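PDB 7DNP: secretion activator protein, hypothetical from Brucella abortus bv. 1 str. 9-941, which is a muramidase of glycoside hydrolase family 108, an autolysin of the type IV secretion system that probably cleaves the glycan strands of peptidoglycan. Local coordinates for residues A38-W43 and T62-E67; G28-M33 and V48-V53; H84-F89 and N132-A137. All blocks are in the same frame, centred on the assembly; numbering follows the deposited sequence.

Contact 1. Residues A38-W43 and T62-E67; sequences ATLSAW and TDIYRE. With H9U ((2R)-2-[[(2S)-2-[[(2R)-2-[(2R,3S,4R,5R,6S)-5-acetamido-3-[(2S,3R,4R,5S,6R)-3-acetamido-6-(hydroxymethyl)-4,5-bis(oxidanyl)oxan-2-yl]oxy-2-(hydroxymethyl)-6-oxidanyl-oxan-4-yl]oxypropanoyl]amino]propanoyl]amino]pentanedioic acid), chain B.
Trp43 and Ile64 mark the closest backbone approach of two helical segments, 38-43 and 62-67, whose axes run at 85° to each other and come within 11.1 Å. Ile64 lies between the helices and touches three residues of 38-43. Its CG1 lies over one face of the Trp43 indole, a CH-pi contact 3.9 Å from the centroid of the six-membered ring, nearest to CD2 and CE3. A chi1 of -170° sets Trp43 CG anti to the backbone N. Glu67 CB sits at the edge of the indole, in plane, and Asp63 CB touches CZ2. Ile64 CD1 goes on to Leu40 CD1, 4.1 Å away, and Ile64 CG2 meets Thr39 CG2 at 3.7 Å. This crossed helix pair belongs to the glycoside hydrolase 108 part of the chain, in the lysozyme clan, and it lines the pocket holding the bound muropeptide H9U. Thr39 OG1 donates to the acetamide oxygen O12 of H9U at 2.9 Å, while Tyr65 CE1 packs on the acetamide methyl C41 at 3.7 Å. Arg66 links the two acids that touch the indole: NH1 meets the anti lone pair of Asp63 OD1 at 2.8 Å, and NE and NH2 together grip Glu67 OE2.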
loop_
_atom_site.group_PDB
_atom_site.type_symbol
_atom_site.label_atom_id
_atom_site.label_comp_id
_atom_site.label_asym_id
_atom_site.label_seq_id
_atom_site.Cartn_x
_atom_site.Cartn_y
_atom_site.Cartn_z
ATOM N N ALA A 38 -14.976 -0.009 5.294
ATOM C CA ALA A 38 -15.305 -0.702 4.052
ATOM C C ALA A 38 -14.414 -1.918 3.855
ATOM O O ALA A 38 -14.859 -2.953 3.348
ATOM C CB ALA A 38 -15.171 0.254 2.867
ATOM N N THR A 39 -13.151 -1.813 4.260
ATOM C CA THR A 39 -12.244 -2.946 4.120
ATOM C C THR A 39 -12.619 -4.070 5.077
ATOM O O THR A 39 -12.593 -5.245 4.697
ATOM C CB THR A 39 -10.805 -2.481 4.338
ATOM O OG1 THR A 39 -10.433 -1.603 3.268
ATOM C CG2 THR A 39 -9.838 -3.665 4.373
ATOM N N LEU A 40 -12.994 -3.734 6.315
ATOM C CA LEU A 40 -13.451 -4.770 7.236
ATOM C C LEU A 40 -14.765 -5.372 6.755
ATOM O O LEU A 40 -15.008 -6.572 6.922
ATOM C CB LEU A 40 -13.609 -4.199 8.645
ATOM C CG LEU A 40 -13.973 -5.208 9.742
ATOM C CD1 LEU A 40 -13.007 -6.391 9.735
ATOM C CD2 LEU A 40 -13.975 -4.537 11.110
ATOM N N SER A 41 -15.628 -4.551 6.158
ATOM C CA SER A 41 -16.869 -5.069 5.590
ATOM C C SER A 41 -16.587 -6.092 4.490
ATOM O O SER A 41 -17.231 -7.150 4.429
ATOM C CB SER A 41 -17.714 -3.912 5.057
ATOM O OG SER A 41 -18.244 -3.161 6.132
ATOM N N ALA A 42 -15.608 -5.801 3.627
ATOM C CA ALA A 42 -15.224 -6.739 2.578
ATOM C C ALA A 42 -14.706 -8.046 3.163
ATOM O O ALA A 42 -14.929 -9.122 2.594
ATOM C CB ALA A 42 -14.172 -6.104 1.676
ATOM N N TRP A 43 -13.997 -7.975 4.290
ATOM C CA TRP A 43 -13.496 -9.190 4.922
ATOM C C TRP A 43 -14.632 -9.998 5.536
ATOM O O TRP A 43 -14.683 -11.226 5.379
ATOM C CB TRP A 43 -12.459 -8.837 5.988
ATOM C CG TRP A 43 -11.726 -10.023 6.531
ATOM C CD1 TRP A 43 -12.015 -10.718 7.673
ATOM C CD2 TRP A 43 -10.585 -10.661 5.952
ATOM N NE1 TRP A 43 -11.119 -11.745 7.842
ATOM C CE2 TRP A 43 -10.230 -11.730 6.799
ATOM C CE3 TRP A 43 -9.824 -10.429 4.800
ATOM C CZ2 TRP A 43 -9.148 -12.566 6.532
ATOM C CZ3 TRP A 43 -8.752 -11.255 4.541
ATOM C CH2 TRP A 43 -8.423 -12.311 5.401
ATOM N N THR A 62 -3.814 -8.153 10.546
ATOM C CA THR A 62 -2.671 -8.733 9.848
ATOM C C THR A 62 -3.118 -9.646 8.712
ATOM O O THR A 62 -2.528 -9.622 7.626
ATOM C CB THR A 62 -1.774 -9.484 10.835
ATOM O OG1 THR A 62 -1.375 -8.597 11.888
ATOM C CG2 THR A 62 -0.528 -10.013 10.138
ATOM N N ASP A 63 -4.159 -10.454 8.932
ATOM C CA ASP A 63 -4.663 -11.292 7.845
ATOM C C ASP A 63 -5.188 -10.440 6.699
ATOM O O ASP A 63 -5.015 -10.785 5.524
ATOM C CB ASP A 63 -5.766 -12.225 8.346
ATOM C CG ASP A 63 -5.282 -13.204 9.397
ATOM O OD1 ASP A 63 -4.094 -13.587 9.375
ATOM O OD2 ASP A 63 -6.106 -13.597 10.249
ATOM N N ILE A 64 -5.841 -9.322 7.023
ATOM C CA ILE A 64 -6.370 -8.438 5.992
ATOM C C ILE A 64 -5.239 -7.819 5.185
ATOM O O ILE A 64 -5.293 -7.777 3.951
ATOM C CB ILE A 64 -7.265 -7.359 6.623
ATOM C CG1 ILE A 64 -8.565 -7.990 7.141
ATOM C CG2 ILE A 64 -7.533 -6.242 5.621
ATOM C CD1 ILE A 64 -9.356 -7.082 8.058
ATOM N N TYR A 65 -4.203 -7.324 5.866
ATOM C CA TYR A 65 -3.061 -6.753 5.165
ATOM C C TYR A 65 -2.344 -7.807 4.324
ATOM O O TYR A 65 -1.884 -7.512 3.216
ATOM C CB TYR A 65 -2.097 -6.114 6.166
ATOM C CG TYR A 65 -2.504 -4.721 6.608
ATOM C CD1 TYR A 65 -2.823 -3.737 5.680
ATOM C CD2 TYR A 65 -2.577 -4.396 7.957
ATOM C CE1 TYR A 65 -3.197 -2.466 6.084
ATOM C CE2 TYR A 65 -2.952 -3.129 8.370
ATOM C CZ TYR A 65 -3.258 -2.170 7.433
ATOM O OH TYR A 65 -3.629 -0.913 7.855
ATOM N N ARG A 66 -2.238 -9.038 4.835
ATOM C CA ARG A 66 -1.538 -10.091 4.097
ATOM C C ARG A 66 -2.321 -10.515 2.858
ATOM O O ARG A 66 -1.781 -10.530 1.746
ATOM C CB ARG A 66 -1.281 -11.294 5.011
ATOM C CG ARG A 66 -0.256 -12.310 4.471
ATOM C CD ARG A 66 -0.250 -13.613 5.285
ATOM N NE ARG A 66 -1.576 -14.231 5.309
ATOM C CZ ARG A 66 -2.363 -14.278 6.381
ATOM N NH1 ARG A 66 -1.958 -13.755 7.532
ATOM N NH2 ARG A 66 -3.558 -14.846 6.299
ATOM N N GLU A 67 -3.602 -10.854 3.029
ATOM C CA GLU A 67 -4.395 -11.412 1.937
ATOM C C GLU A 67 -4.898 -10.346 0.972
ATOM O O GLU A 67 -4.921 -10.567 -0.246
ATOM C CB GLU A 67 -5.591 -12.186 2.493
ATOM C CG GLU A 67 -5.227 -13.408 3.313
ATOM C CD GLU A 67 -4.434 -14.417 2.516
ATOM O OE1 GLU A 67 -4.648 -14.503 1.284
ATOM O OE2 GLU A 67 -3.596 -15.123 3.120
HETATM C C22 H9U B . -6.821 4.777 3.867
HETATM C C24 H9U B . -6.490 7.138 4.429
HETATM C C26 H9U B . -6.171 4.400 5.214
HETATM C C28 H9U B . -5.961 6.747 5.818
HETATM C C23 H9U B . -7.428 6.128 3.895
HETATM C C25 H9U B . -7.700 3.242 2.296
HETATM C C27 H9U B . -8.048 1.734 2.321
HETATM C C29 H9U B . -8.053 1.169 0.952
HETATM C C30 H9U B . -8.905 1.941 0.028
HETATM C C31 H9U B . -8.442 3.405 -0.001
HETATM C C32 H9U B . -8.796 7.387 2.243
HETATM C C33 H9U B . -5.313 3.184 5.051
HETATM C C34 H9U B . -9.250 4.205 -0.978
HETATM C C35 H9U B . -6.455 9.633 3.976
HETATM C C36 H9U B . -8.339 8.170 1.017
HETATM C C37 H9U B . -7.275 0.128 4.244
HETATM C C38 H9U B . -10.126 6.701 1.977
HETATM C C39 H9U B . -6.612 8.514 -0.796
HETATM C C40 H9U B . -7.073 11.021 4.106
HETATM C C41 H9U B . -6.084 -0.537 4.930
HETATM C C42 H9U B . -7.281 7.861 -2.001
HETATM C C43 H9U B . -9.297 7.741 -3.552
HETATM C C44 H9U B . -5.108 8.375 -0.925
HETATM C C45 H9U B . -10.297 6.714 -3.037
HETATM C C46 H9U B . -10.069 8.814 -4.305
HETATM C C47 H9U B . -10.234 8.445 -5.779
HETATM C C48 H9U B . -10.964 9.542 -6.550
HETATM N N18 H9U B . -7.112 8.490 4.564
HETATM N N19 H9U B . -7.004 1.005 3.111
HETATM N N20 H9U B . -7.075 7.790 0.376
HETATM N N21 H9U B . -8.605 8.337 -2.416
HETATM O O01 H9U B . -7.848 3.808 3.552
HETATM O O02 H9U B . -5.303 5.444 5.770
HETATM O O03 H9U B . -8.548 3.977 1.344
HETATM O O04 H9U B . -7.776 6.441 2.486
HETATM O O05 H9U B . -7.008 6.673 6.699
HETATM O O06 H9U B . -8.498 -0.241 0.976
HETATM O O07 H9U B . -8.810 1.391 -1.299
HETATM O O08 H9U B . -4.663 2.980 6.278
HETATM O O09 H9U B . -10.596 4.183 -0.594
HETATM O O10 H9U B . -5.433 9.496 3.389
HETATM O O11 H9U B . -8.983 9.069 0.596
HETATM O O12 H9U B . -8.380 -0.082 4.634
HETATM O O13 H9U B . -6.728 6.975 -2.568
HETATM O O14 H9U B . -10.522 5.671 -3.709
HETATM O O15 H9U B . -10.894 6.913 -1.946
HETATM O O16 H9U B . -11.322 10.592 -5.951
HETATM O O17 H9U B . -11.205 9.389 -7.779
#

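Contact 2. Residues G28-M33 and V48-V53; sequences GGATNM and VSKAEV
Asn32 and Val53 join the central strand of the small three-stranded antiparallel sheet to the short helix 50-54, within the glycoside hydrolase 108 region of the chain. The Asn32 side chain keeps to the Val53 carbonyl from CB to its tip. Asn32 CB already touches the helix segment, lying 3.2 Å from Val53 O and 4.0 Å from Val53 CG1. Next comes CG, anti to the backbone N (chi1 -162°), which stays near the same oxygen. At the tip Asn32 ND2 donates to Val53 O over 3.0 Å, with an N-H...O angle of 157°; the oxygen lies practically in the plane of the Asn32 amide, and the donor in turn lies in the carbonyl plane of Val53. The strand is thus tied to a backbone oxygen of the helix by a bond that holds the amide's orientation, while Leu56 also packs against this side chain.

Val53 answers with its CG1 methyl, which rests against the backbone of 28-33, 3.8 Å from Asn32 N and 4.0 Å from Ala30 O. The Ala30 carbonyl oxygen is buried here without a polar partner. Val53 also packs on Leu37 and Leu40 of helix 37-44. Thr31, between Ala30 and Asn32, which both point toward the helix segment, itself points away from it and lies against H9U.

Farther toward the helix start, Ala30 CB meets the aliphatic part of Lys50 at CE, 4.2 Å away. A capping box begins this helix: Glu52 N donates to Ser49 OG, and Ser49 N returns a nearly straight bond of 2.8 Å to Glu52 OE1, approaching from above the carboxylate plane.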
loop_
_atom_site.group_PDB
_atom_site.type_symbol
_atom_site.label_atom_id
_atom_site.label_comp_id
_atom_site.label_asym_id
_atom_site.label_seq_id
_atom_site.Cartn_x
_atom_site.Cartn_y
_atom_site.Cartn_z
ATOM N N GLY A 28 -13.297 9.197 4.470
ATOM C CA GLY A 28 -12.717 7.889 4.691
ATOM C C GLY A 28 -13.288 7.156 5.893
ATOM O O GLY A 28 -13.341 5.920 5.886
ATOM N N GLY A 29 -13.710 7.886 6.922
ATOM C CA GLY A 29 -14.291 7.249 8.085
ATOM C C GLY A 29 -13.250 6.636 9.006
ATOM O O GLY A 29 -12.041 6.702 8.781
ATOM N N ALA A 30 -13.751 6.004 10.066
ATOM C CA ALA A 30 -12.895 5.563 11.159
ATOM C C ALA A 30 -12.063 4.348 10.763
ATOM O O ALA A 30 -12.487 3.497 9.975
ATOM C CB ALA A 30 -13.735 5.241 12.394
ATOM N N THR A 31 -10.859 4.276 11.327
ATOM C CA THR A 31 -9.920 3.200 11.058
ATOM C C THR A 31 -9.362 2.655 12.367
ATOM O O THR A 31 -9.304 3.351 13.384
ATOM C CB THR A 31 -8.751 3.666 10.179
ATOM O OG1 THR A 31 -7.995 4.654 10.888
ATOM C CG2 THR A 31 -9.253 4.260 8.867
ATOM N N ASN A 32 -8.941 1.392 12.323
ATOM C CA ASN A 32 -8.197 0.766 13.410
ATOM C C ASN A 32 -6.977 0.084 12.810
ATOM O O ASN A 32 -7.115 -0.795 11.953
ATOM C CB ASN A 32 -9.057 -0.240 14.177
ATOM C CG ASN A 32 -8.477 -0.577 15.541
ATOM O OD1 ASN A 32 -7.308 -0.305 15.813
ATOM N ND2 ASN A 32 -9.298 -1.162 16.409
ATOM N N MET A 33 -5.789 0.494 13.259
ATOM C CA MET A 33 -4.529 0.020 12.686
ATOM C C MET A 33 -4.500 0.230 11.175
ATOM O O MET A 33 -3.915 -0.562 10.429
ATOM C CB MET A 33 -4.281 -1.448 13.044
ATOM C CG MET A 33 -4.285 -1.707 14.539
ATOM S SD MET A 33 -4.550 -3.433 14.953
ATOM C CE MET A 33 -6.315 -3.579 14.652
ATOM N N VAL A 48 -20.157 -3.678 8.230
ATOM C CA VAL A 48 -19.887 -3.716 9.661
ATOM C C VAL A 48 -20.149 -2.347 10.274
ATOM O O VAL A 48 -20.231 -1.328 9.586
ATOM C CB VAL A 48 -18.447 -4.179 9.969
ATOM C CG1 VAL A 48 -18.180 -5.560 9.370
ATOM C CG2 VAL A 48 -17.439 -3.152 9.468
ATOM N N SER A 49 -20.261 -2.334 11.598
ATOM C CA SER A 49 -20.473 -1.128 12.379
ATOM C C SER A 49 -19.145 -0.494 12.788
ATOM O O SER A 49 -18.077 -1.103 12.698
ATOM C CB SER A 49 -21.299 -1.457 13.619
ATOM O OG SER A 49 -20.487 -2.099 14.585
ATOM N N LYS A 50 -19.228 0.756 13.258
ATOM C CA LYS A 50 -18.048 1.427 13.796
ATOM C C LYS A 50 -17.490 0.680 15.002
ATOM O O LYS A 50 -16.268 0.612 15.191
ATOM C CB LYS A 50 -18.387 2.872 14.171
ATOM C CG LYS A 50 -18.073 3.881 13.074
ATOM C CD LYS A 50 -18.723 5.232 13.345
ATOM C CE LYS A 50 -17.675 6.330 13.449
ATOM N NZ LYS A 50 -18.270 7.694 13.344
ATOM N N ALA A 51 -18.369 0.117 15.835
ATOM C CA ALA A 51 -17.901 -0.650 16.988
ATOM C C ALA A 51 -17.085 -1.861 16.559
ATOM O O ALA A 51 -16.133 -2.246 17.249
ATOM C CB ALA A 51 -19.089 -1.090 17.847
ATOM N N GLU A 52 -17.443 -2.476 15.430
ATOM C CA GLU A 52 -16.689 -3.630 14.949
ATOM C C GLU A 52 -15.288 -3.222 14.510
ATOM O O GLU A 52 -14.318 -3.946 14.757
ATOM C CB GLU A 52 -17.449 -4.311 13.806
ATOM C CG GLU A 52 -18.551 -5.261 14.284
ATOM C CD GLU A 52 -19.505 -5.680 13.175
ATOM O OE1 GLU A 52 -20.348 -4.855 12.757
ATOM O OE2 GLU A 52 -19.407 -6.839 12.716
ATOM N N VAL A 53 -15.162 -2.061 13.861
ATOM C CA VAL A 53 -13.841 -1.539 13.523
ATOM C C VAL A 53 -13.054 -1.236 14.791
ATOM O O VAL A 53 -11.866 -1.564 14.899
ATOM C CB VAL A 53 -13.974 -0.298 12.623
ATOM C CG1 VAL A 53 -12.614 0.354 12.402
ATOM C CG2 VAL A 53 -14.605 -0.684 11.296
#

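Contact 3. Residues H84-F89 and N132-A137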
loop_
_atom_site.group_PDB
_atom_site.type_symbol
_atom_site.label_atom_id
_atom_site.label_comp_id
_atom_site.label_asym_id
_atom_site.label_seq_id
_atom_site.Cartn_x
_atom_site.Cartn_y
_atom_site.Cartn_z
ATOM N N HIS A 84 7.657 -3.185 -1.204
ATOM C CA HIS A 84 7.238 -2.284 -0.130
ATOM C C HIS A 84 6.588 -1.022 -0.681
ATOM O O HIS A 84 5.561 -0.569 -0.160
ATOM C CB HIS A 84 8.428 -1.923 0.760
ATOM C CG HIS A 84 8.086 -0.964 1.859
ATOM N ND1 HIS A 84 7.305 -1.316 2.936
ATOM C CD2 HIS A 84 8.412 0.339 2.039
ATOM C CE1 HIS A 84 7.167 -0.274 3.738
ATOM N NE2 HIS A 84 7.826 0.743 3.215
ATOM N N ALA A 85 7.179 -0.435 -1.723
ATOM C CA ALA A 85 6.597 0.760 -2.327
ATOM C C ALA A 85 5.192 0.484 -2.848
ATOM O O ALA A 85 4.295 1.321 -2.714
ATOM C CB ALA A 85 7.488 1.263 -3.462
ATOM N N THR A 86 4.989 -0.686 -3.453
ATOM C CA THR A 86 3.679 -1.028 -3.993
ATOM C C THR A 86 2.690 -1.343 -2.877
ATOM O O THR A 86 1.512 -0.970 -2.958
ATOM C CB THR A 86 3.819 -2.204 -4.955
ATOM O OG1 THR A 86 4.785 -1.868 -5.960
ATOM C CG2 THR A 86 2.489 -2.526 -5.617
ATOM N N LEU A 87 3.158 -2.007 -1.816
ATOM C CA LEU A 87 2.287 -2.337 -0.689
ATOM C C LEU A 87 1.738 -1.083 -0.019
ATOM O O LEU A 87 0.537 -0.996 0.268
ATOM C CB LEU A 87 3.044 -3.193 0.327
ATOM C CG LEU A 87 2.356 -3.423 1.677
ATOM C CD1 LEU A 87 1.083 -4.236 1.516
ATOM C CD2 LEU A 87 3.314 -4.099 2.653
ATOM N N ASP A 88 2.598 -0.103 0.258
ATOM C CA ASP A 88 2.100 1.082 0.952
ATOM C C ASP A 88 1.108 1.853 0.093
ATOM O O ASP A 88 0.076 2.315 0.595
ATOM C CB ASP A 88 3.240 1.999 1.380
ATOM C CG ASP A 88 2.746 3.129 2.260
ATOM O OD1 ASP A 88 2.508 2.878 3.456
ATOM O OD2 ASP A 88 2.552 4.254 1.749
ATOM N N PHE A 89 1.409 2.016 -1.199
ATOM C CA PHE A 89 0.451 2.601 -2.133
ATOM C C PHE A 89 -0.862 1.822 -2.109
ATOM O O PHE A 89 -1.948 2.413 -2.054
ATOM C CB PHE A 89 1.075 2.623 -3.537
ATOM C CG PHE A 89 0.435 3.590 -4.509
ATOM C CD1 PHE A 89 -0.768 4.220 -4.230
ATOM C CD2 PHE A 89 1.050 3.847 -5.729
ATOM C CE1 PHE A 89 -1.341 5.095 -5.142
ATOM C CE2 PHE A 89 0.483 4.721 -6.643
ATOM C CZ PHE A 89 -0.717 5.348 -6.348
ATOM N N ASN A 132 11.583 4.754 -7.465
ATOM C CA ASN A 132 11.532 6.210 -7.579
ATOM C C ASN A 132 10.416 6.649 -8.513
ATOM O O ASN A 132 9.690 7.607 -8.213
ATOM C CB ASN A 132 12.877 6.758 -8.057
ATOM C CG ASN A 132 13.899 6.838 -6.941
ATOM O OD1 ASN A 132 13.624 7.384 -5.875
ATOM N ND2 ASN A 132 15.081 6.281 -7.175
ATOM N N GLU A 133 10.254 5.960 -9.645
ATOM C CA GLU A 133 9.237 6.373 -10.608
ATOM C C GLU A 133 7.829 6.095 -10.098
ATOM O O GLU A 133 6.907 6.863 -10.390
ATOM C CB GLU A 133 9.470 5.681 -11.948
ATOM C CG GLU A 133 10.592 6.323 -12.745
ATOM C CD GLU A 133 10.886 5.599 -14.033
ATOM O OE1 GLU A 133 9.954 4.998 -14.604
ATOM O OE2 GLU A 133 12.053 5.642 -14.477
ATOM N N LEU A 134 7.644 5.012 -9.334
ATOM C CA LEU A 134 6.328 4.729 -8.767
ATOM C C LEU A 134 5.960 5.746 -7.693
ATOM O O LEU A 134 4.815 6.211 -7.637
ATOM C CB LEU A 134 6.287 3.310 -8.198
ATOM C CG LEU A 134 4.981 2.887 -7.514
ATOM C CD1 LEU A 134 3.818 2.844 -8.506
ATOM C CD2 LEU A 134 5.147 1.541 -6.820
ATOM N N CYS A 135 6.915 6.110 -6.833
ATOM C CA CYS A 135 6.620 7.103 -5.806
ATOM C C CYS A 135 6.355 8.477 -6.420
ATOM O O CYS A 135 5.499 9.224 -5.930
ATOM C CB CYS A 135 7.759 7.151 -4.788
ATOM S SG CYS A 135 7.867 5.643 -3.759
ATOM N N ASP A 136 7.064 8.824 -7.502
ATOM C CA ASP A 136 6.774 10.068 -8.214
ATOM C C ASP A 136 5.384 10.024 -8.831
ATOM O O ASP A 136 4.608 10.980 -8.722
ATOM C CB ASP A 136 7.814 10.321 -9.312
ATOM C CG ASP A 136 9.172 10.732 -8.773
ATOM O OD1 ASP A 136 9.306 11.041 -7.567
ATOM O OD2 ASP A 136 10.121 10.736 -9.583
ATOM N N ALA A 137 5.067 8.925 -9.523
ATOM C CA ALA A 137 3.749 8.778 -10.134
ATOM C C ALA A 137 2.642 8.793 -9.089
ATOM O O ALA A 137 1.527 9.251 -9.368
ATOM C CB ALA A 137 3.697 7.483 -10.947
#
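Leu134 reaches from helix 127-142 to three residues of helix 82-93 at once, and its two methyls divide the work. Leu134 CD2 lies 4.1 Å from Ala85 CB and 3.5 Å from Thr86 OG1; Leu134 CD1 meets Phe89 CD2 at 4.0 Å, at the ring edge and near its plane. Leu134 CG is anti to the backbone N (chi1 178°), which carries the branch point out toward the opposite helix. The next residue, Cys135, completes the first shell: its SG touches Ala85 CB at 4.4 Å, beside the closest pair of CA atoms, those of Ala85 and Cys135.

The short axes run nearly parallel, 18° apart, at 10.1 Å, and the Ala85 CB points toward the other helix. The Thr86 hydroxyl that touches Leu134 has its polar partner in its own helix, the carbonyl of Val82.

Around this core, Phe89 also packs on Ala98 and Met101 of helix 95-106 and on Arg138 and Trp141, while Cys135 leans on Val159 and Arg163 of helix 148-170. Salt bridges lie nearby: Asp88 pairs with both Arg138 and Arg158, the first tying helix 82-93 to helix 127-142 a second time, and Asp136 pairs with Arg163. The contact joins the glycoside hydrolase 108 region to the predicted peptidoglycan domain, so the two sequence families share a buried helical interior.

Between the segments the chemistry is mainly apolar, methyls, a sulfur and a ring edge, with one hydroxyl oxygen against a methyl; the polar bonds lie outside it, in the Thr86-Val82 hydrogen bond and the salt bridges of Asp88 and Asp136.

In the fold
Contacts 1 and 2 adjoin each other, their centres 12 Å apart, and their segments alternate along the chain. Tyr65 OH meets Met33 O at 2.6 Å and Ser41 OG meets Val48 N at 2.9 Å, both probable hydrogen bonds, while Leu40 CD2 packs on Val53 CA. Both border H9U: contact 1 supplies Thr39 and Tyr65, contact 2 Gly28 and Thr31. Contact 3 lies on the opposite side of the chain's centre, its own centre about 21 Å from that of contact 1 and 26 Å from that of contact 2. Even so, the Phe89 side chain comes within about 6 Å of the ligand, and His92, farther along the same helix, hydrogen-bonds it.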